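Calcium uptake protein 3, mitochondrial (Homo sapiens, PDB 6AGI) senses calcium through its EF-hand domains and, disulfide-linked to MICU1, regulates the mitochondrial calcium uniporter in the central nervous system and skeletal muscle. Local coordinates at residues R17-R20 with L21-I25; L31-P35 with Y36-L40. All coordinates share one frame; numbering follows the deposited sequence.

In the fold
Both contacts are local and lie next to each other, their centres about 8 Å apart, in the N-terminal part of the chain and away from the calcium sites. Interaction 1 is the C-terminal end of helix 14-22, partly buried, where an arginine lies against a phenylalanine one turn on. Interaction 2 is more deeply buried and forms the opposite kind of helix end, the start of helix 35-43, where polar side chains cap the first turn. Along the chain between the two helices, strands 25-27 and 30-32 pair antiparallel. Further ties join the contacts directly: Phe22 packs on Leu40 and Met33, and Ser24 hydrogen-bonds to the capping aspartate, Asp37.

Interaction 1 of 2, residues R17-R20 with L21-I25; sequences RRFR and LFASI
Arg18 and Phe22, one turn apart on helix 14-22, lie side by side and point the same way. From CB, the Arg18 chain sets out with CG anti to the backbone N (chi1 -176°), and from there to NE it runs extended along the Phe22 ring. CG passes 4.0 Å from CD2 of Phe22, and NE comes to 3.8 Å from CE2. At the tip, CZ of Arg18 lies 3.4 Å from CE2 of Phe22, which sits over the centre of one guanidinium face. The two planes are 61° apart, so this is no parallel stack. NH1 and NH2 bond instead to the carbonyl oxygens of Ala41, Thr44 and Asp45, in and just beyond helix 35-43. In the backbone of the same turn, Phe22 N donates to Arg18 O at 3.0 Å, and that oxygen also lies in the plane of the ring at its edge. Ala23, where the chain leaves helical geometry, still gives its N to Phe19 O at 2.9 Å; its small methyl lies over a face of the Phe19 ring. Arginine suits its place by offering a flat face to an aromatic carbon while its N-H groups serve carbonyls, whose partly negative oxygens probably help to stabilise its positive charge.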
loop_
_atom_site.group_PDB
_atom_site.type_symbol
_atom_site.label_atom_id
_atom_site.label_comp_id
_atom_site.label_asym_id
_atom_site.label_seq_id
_atom_site.Cartn_x
_atom_site.Cartn_y
_atom_site.Cartn_z
ATOM N N ARG B 17 22.880 3.966 13.054
ATOM C CA ARG B 17 24.253 3.744 12.618
ATOM C C ARG B 17 24.561 4.477 11.317
ATOM O O ARG B 17 25.648 5.051 11.162
ATOM C CB ARG B 17 24.537 2.252 12.423
ATOM C CG ARG B 17 24.920 1.496 13.702
ATOM C CD ARG B 17 25.043 -0.010 13.518
ATOM N NE ARG B 17 23.865 -0.845 13.740
ATOM C CZ ARG B 17 23.409 -1.746 12.875
ATOM N NH1 ARG B 17 24.022 -1.906 11.709
ATOM N NH2 ARG B 17 22.355 -2.495 13.187
ATOM N N ARG B 18 23.603 4.478 10.368
ATOM C CA ARG B 18 23.836 5.121 9.077
ATOM C C ARG B 18 23.831 6.638 9.199
ATOM O O ARG B 18 24.657 7.323 8.572
ATOM C CB ARG B 18 22.790 4.677 8.069
ATOM C CG ARG B 18 23.023 5.243 6.669
ATOM C CD ARG B 18 22.468 4.334 5.563
ATOM N NE ARG B 18 22.554 4.938 4.236
ATOM C CZ ARG B 18 23.473 4.582 3.333
ATOM N NH1 ARG B 18 24.357 3.644 3.650
ATOM N NH2 ARG B 18 23.532 5.170 2.132
ATOM N N PHE B 19 22.882 7.184 9.966
ATOM C CA PHE B 19 22.914 8.609 10.265
ATOM C C PHE B 19 24.288 8.993 10.780
ATOM O O PHE B 19 24.926 9.928 10.272
ATOM C CB PHE B 19 21.877 8.979 11.314
ATOM C CG PHE B 19 21.889 10.434 11.642
ATOM C CD1 PHE B 19 21.604 11.372 10.678
ATOM C CD2 PHE B 19 22.321 10.865 12.891
ATOM C CE1 PHE B 19 21.633 12.730 10.977
ATOM C CE2 PHE B 19 22.372 12.208 13.201
ATOM C CZ PHE B 19 22.027 13.160 12.242
ATOM N N ARG B 20 24.769 8.254 11.787
ATOM C CA ARG B 20 26.070 8.563 12.361
ATOM C C ARG B 20 27.187 8.396 11.338
ATOM O O ARG B 20 28.165 9.154 11.359
ATOM C CB ARG B 20 26.321 7.682 13.575
ATOM C CG ARG B 20 25.412 7.976 14.765
ATOM C CD ARG B 20 25.682 6.965 15.851
ATOM N NE ARG B 20 27.061 6.525 15.742
ATOM C CZ ARG B 20 27.970 6.666 16.687
ATOM N NH1 ARG B 20 27.651 7.266 17.817
ATOM N NH2 ARG B 20 29.199 6.225 16.482
ATOM N N LEU B 21 27.066 7.420 10.436
ATOM C CA LEU B 21 28.124 7.207 9.457
ATOM C C LEU B 21 28.273 8.405 8.532
ATOM O O LEU B 21 29.394 8.840 8.238
ATOM C CB LEU B 21 27.829 5.955 8.637
ATOM C CG LEU B 21 28.830 5.598 7.548
ATOM C CD1 LEU B 21 30.142 5.165 8.186
ATOM C CD2 LEU B 21 28.279 4.501 6.709
ATOM N N PHE B 22 27.149 8.954 8.063
ATOM C CA PHE B 22 27.211 10.057 7.122
ATOM C C PHE B 22 27.270 11.430 7.772
ATOM O O PHE B 22 27.594 12.399 7.085
ATOM C CB PHE B 22 26.030 9.984 6.175
ATOM C CG PHE B 22 26.218 8.991 5.070
ATOM C CD1 PHE B 22 26.879 9.355 3.907
ATOM C CD2 PHE B 22 25.734 7.699 5.178
ATOM C CE1 PHE B 22 27.048 8.459 2.886
ATOM C CE2 PHE B 22 25.898 6.786 4.140
ATOM C CZ PHE B 22 26.557 7.163 3.000
ATOM N N ALA B 23 26.974 11.545 9.063
ATOM C CA ALA B 23 26.936 12.857 9.697
ATOM C C ALA B 23 28.339 13.428 9.863
ATOM O O ALA B 23 29.308 12.696 10.071
ATOM C CB ALA B 23 26.230 12.771 11.051
ATOM N N SER B 24 28.438 14.764 9.794
ATOM C CA SER B 24 29.727 15.438 9.898
ATOM C C SER B 24 29.749 16.630 10.859
ATOM O O SER B 24 30.827 17.197 11.069
ATOM C CB SER B 24 30.243 15.872 8.507
ATOM O OG SER B 24 29.645 17.059 8.009
ATOM N N ILE B 25 28.620 17.039 11.435
ATOM C CA ILE B 25 28.573 18.219 12.298
ATOM C C ILE B 25 28.234 17.767 13.713
ATOM O O ILE B 25 27.279 17.008 13.921
ATOM C CB ILE B 25 27.526 19.245 11.819
ATOM C CG1 ILE B 25 27.684 19.548 10.331
ATOM C CG2 ILE B 25 27.615 20.521 12.619
ATOM C CD1 ILE B 25 28.967 20.221 9.974
#

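Interaction 2 of 2, residues L31-P35 with Y36-L40; sequences LFMTP and YDFIL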
loop_
_atom_site.group_PDB
_atom_site.type_symbol
_atom_site.label_atom_id
_atom_site.label_comp_id
_atom_site.label_asym_id
_atom_site.label_seq_id
_atom_site.Cartn_x
_atom_site.Cartn_y
_atom_site.Cartn_z
ATOM N N LEU B 31 24.674 15.300 17.097
ATOM C CA LEU B 31 25.291 15.117 15.791
ATOM C C LEU B 31 24.351 15.536 14.657
ATOM O O LEU B 31 23.125 15.436 14.764
ATOM C CB LEU B 31 25.698 13.668 15.592
ATOM C CG LEU B 31 26.717 13.154 16.585
ATOM C CD1 LEU B 31 27.088 11.761 16.148
ATOM C CD2 LEU B 31 27.943 14.066 16.692
ATOM N N PHE B 32 24.942 15.985 13.550
ATOM C CA PHE B 32 24.150 16.507 12.446
ATOM C C PHE B 32 24.702 16.071 11.104
ATOM O O PHE B 32 25.891 15.815 10.922
ATOM C CB PHE B 32 24.058 18.042 12.443
ATOM C CG PHE B 32 23.353 18.593 13.618
ATOM C CD1 PHE B 32 21.977 18.624 13.651
ATOM C CD2 PHE B 32 24.061 19.061 14.701
ATOM C CE1 PHE B 32 21.312 19.128 14.746
ATOM C CE2 PHE B 32 23.411 19.568 15.813
ATOM C CZ PHE B 32 22.031 19.606 15.834
ATOM N N MET B 33 23.799 16.093 10.148
ATOM C CA MET B 33 24.077 15.858 8.750
ATOM C C MET B 33 24.046 17.228 8.075
ATOM O O MET B 33 23.249 18.090 8.464
ATOM C CB MET B 33 22.961 14.924 8.254
ATOM C CG MET B 33 23.190 13.963 7.136
ATOM S SD MET B 33 21.804 12.799 7.141
ATOM C CE MET B 33 22.671 11.270 7.091
ATOM N N THR B 34 24.930 17.475 7.113
ATOM C CA THR B 34 24.710 18.637 6.260
ATOM C C THR B 34 23.839 18.245 5.080
ATOM O O THR B 34 23.597 17.057 4.838
ATOM C CB THR B 34 26.029 19.211 5.778
ATOM O OG1 THR B 34 26.771 18.194 5.102
ATOM C CG2 THR B 34 26.810 19.766 6.938
ATOM N N PRO B 35 23.322 19.221 4.325
ATOM C CA PRO B 35 22.556 18.846 3.123
ATOM C C PRO B 35 23.367 17.998 2.157
ATOM O O PRO B 35 22.829 17.034 1.589
ATOM C CB PRO B 35 22.152 20.195 2.536
ATOM C CG PRO B 35 22.102 21.097 3.749
ATOM C CD PRO B 35 23.227 20.662 4.622
ATOM N N TYR B 36 24.663 18.292 1.981
ATOM C CA TYR B 36 25.488 17.402 1.163
ATOM C C TYR B 36 25.559 16.004 1.791
ATOM O O TYR B 36 25.360 14.992 1.102
ATOM C CB TYR B 36 26.898 17.981 0.960
ATOM C CG TYR B 36 27.719 17.244 -0.077
ATOM C CD1 TYR B 36 27.117 16.711 -1.216
ATOM C CD2 TYR B 36 29.085 17.091 0.063
ATOM C CE1 TYR B 36 27.856 16.028 -2.184
ATOM C CE2 TYR B 36 29.848 16.406 -0.899
ATOM C CZ TYR B 36 29.224 15.879 -2.023
ATOM O OH TYR B 36 29.947 15.203 -2.997
ATOM N N ASP B 37 25.748 15.929 3.118
ATOM C CA ASP B 37 25.840 14.621 3.754
ATOM C C ASP B 37 24.569 13.817 3.560
ATOM O O ASP B 37 24.633 12.591 3.390
ATOM C CB ASP B 37 26.081 14.746 5.259
ATOM C CG ASP B 37 27.481 15.146 5.604
ATOM O OD1 ASP B 37 28.428 14.628 4.968
ATOM O OD2 ASP B 37 27.622 15.932 6.566
ATOM N N PHE B 38 23.414 14.490 3.541
ATOM C CA PHE B 38 22.182 13.787 3.243
ATOM C C PHE B 38 22.148 13.301 1.791
ATOM O O PHE B 38 21.771 12.147 1.518
ATOM C CB PHE B 38 20.994 14.664 3.579
ATOM C CG PHE B 38 19.714 14.066 3.145
ATOM C CD1 PHE B 38 19.124 13.042 3.873
ATOM C CD2 PHE B 38 19.129 14.476 1.955
ATOM C CE1 PHE B 38 17.966 12.476 3.450
ATOM C CE2 PHE B 38 17.965 13.901 1.526
ATOM C CZ PHE B 38 17.383 12.903 2.282
ATOM N N ILE B 39 22.501 14.177 0.844
ATOM C CA ILE B 39 22.559 13.764 -0.561
ATOM C C ILE B 39 23.415 12.512 -0.731
ATOM O O ILE B 39 23.056 11.582 -1.470
ATOM C CB ILE B 39 23.062 14.914 -1.448
ATOM C CG1 ILE B 39 22.063 16.091 -1.386
ATOM C CG2 ILE B 39 23.277 14.414 -2.871
ATOM C CD1 ILE B 39 22.484 17.319 -2.186
ATOM N N LEU B 40 24.580 12.487 -0.076
ATOM C CA LEU B 40 25.419 11.298 -0.128
ATOM C C LEU B 40 24.724 10.117 0.529
ATOM O O LEU B 40 24.711 9.009 -0.028
ATOM C CB LEU B 40 26.773 11.584 0.521
ATOM C CG LEU B 40 27.628 12.555 -0.311
ATOM C CD1 LEU B 40 28.913 13.015 0.373
ATOM C CD2 LEU B 40 27.918 11.961 -1.693
#
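A capping box opens helix 35-43, with Thr34 at the N-cap and Asp37 three residues on. Asp37 N donates to Thr34 OG1 at 3.2 Å. In return Thr34 N donates to Asp37 OD2 at 3.2 Å, meeting that oxygen on its anti side, slightly out of the carboxylate plane. The hydroxyl can reach the helix because OG1 sits between the backbone N and the carbonyl carbon (chi1 56°); it also makes a weak bond to the same OD2. Ser24 OG hydrogen-bonds to OD2 as well, tying the cap to the turn after helix 14-22. Threonine and aspartate suit these places because each accepts a backbone N-H near the helix start; the aspartate's negative charge probably also interacts favourably with the helix dipole. An alanine in place of Asp37 would probably leave Thr34 N and Ser24 OG without this acceptor and the N-cap held from one side alone. Pro35 fits the first turn, where its nitrogen needs no helical acceptor, and its O receives Ile39 N at 3.0 Å. On the buried side, Met33 lays CG 3.5 Å from Asp37 CB, and its sulfur approaches the Phe38 ring at the edge, near the ring plane, with SD 4.1 Å from Phe38 CB.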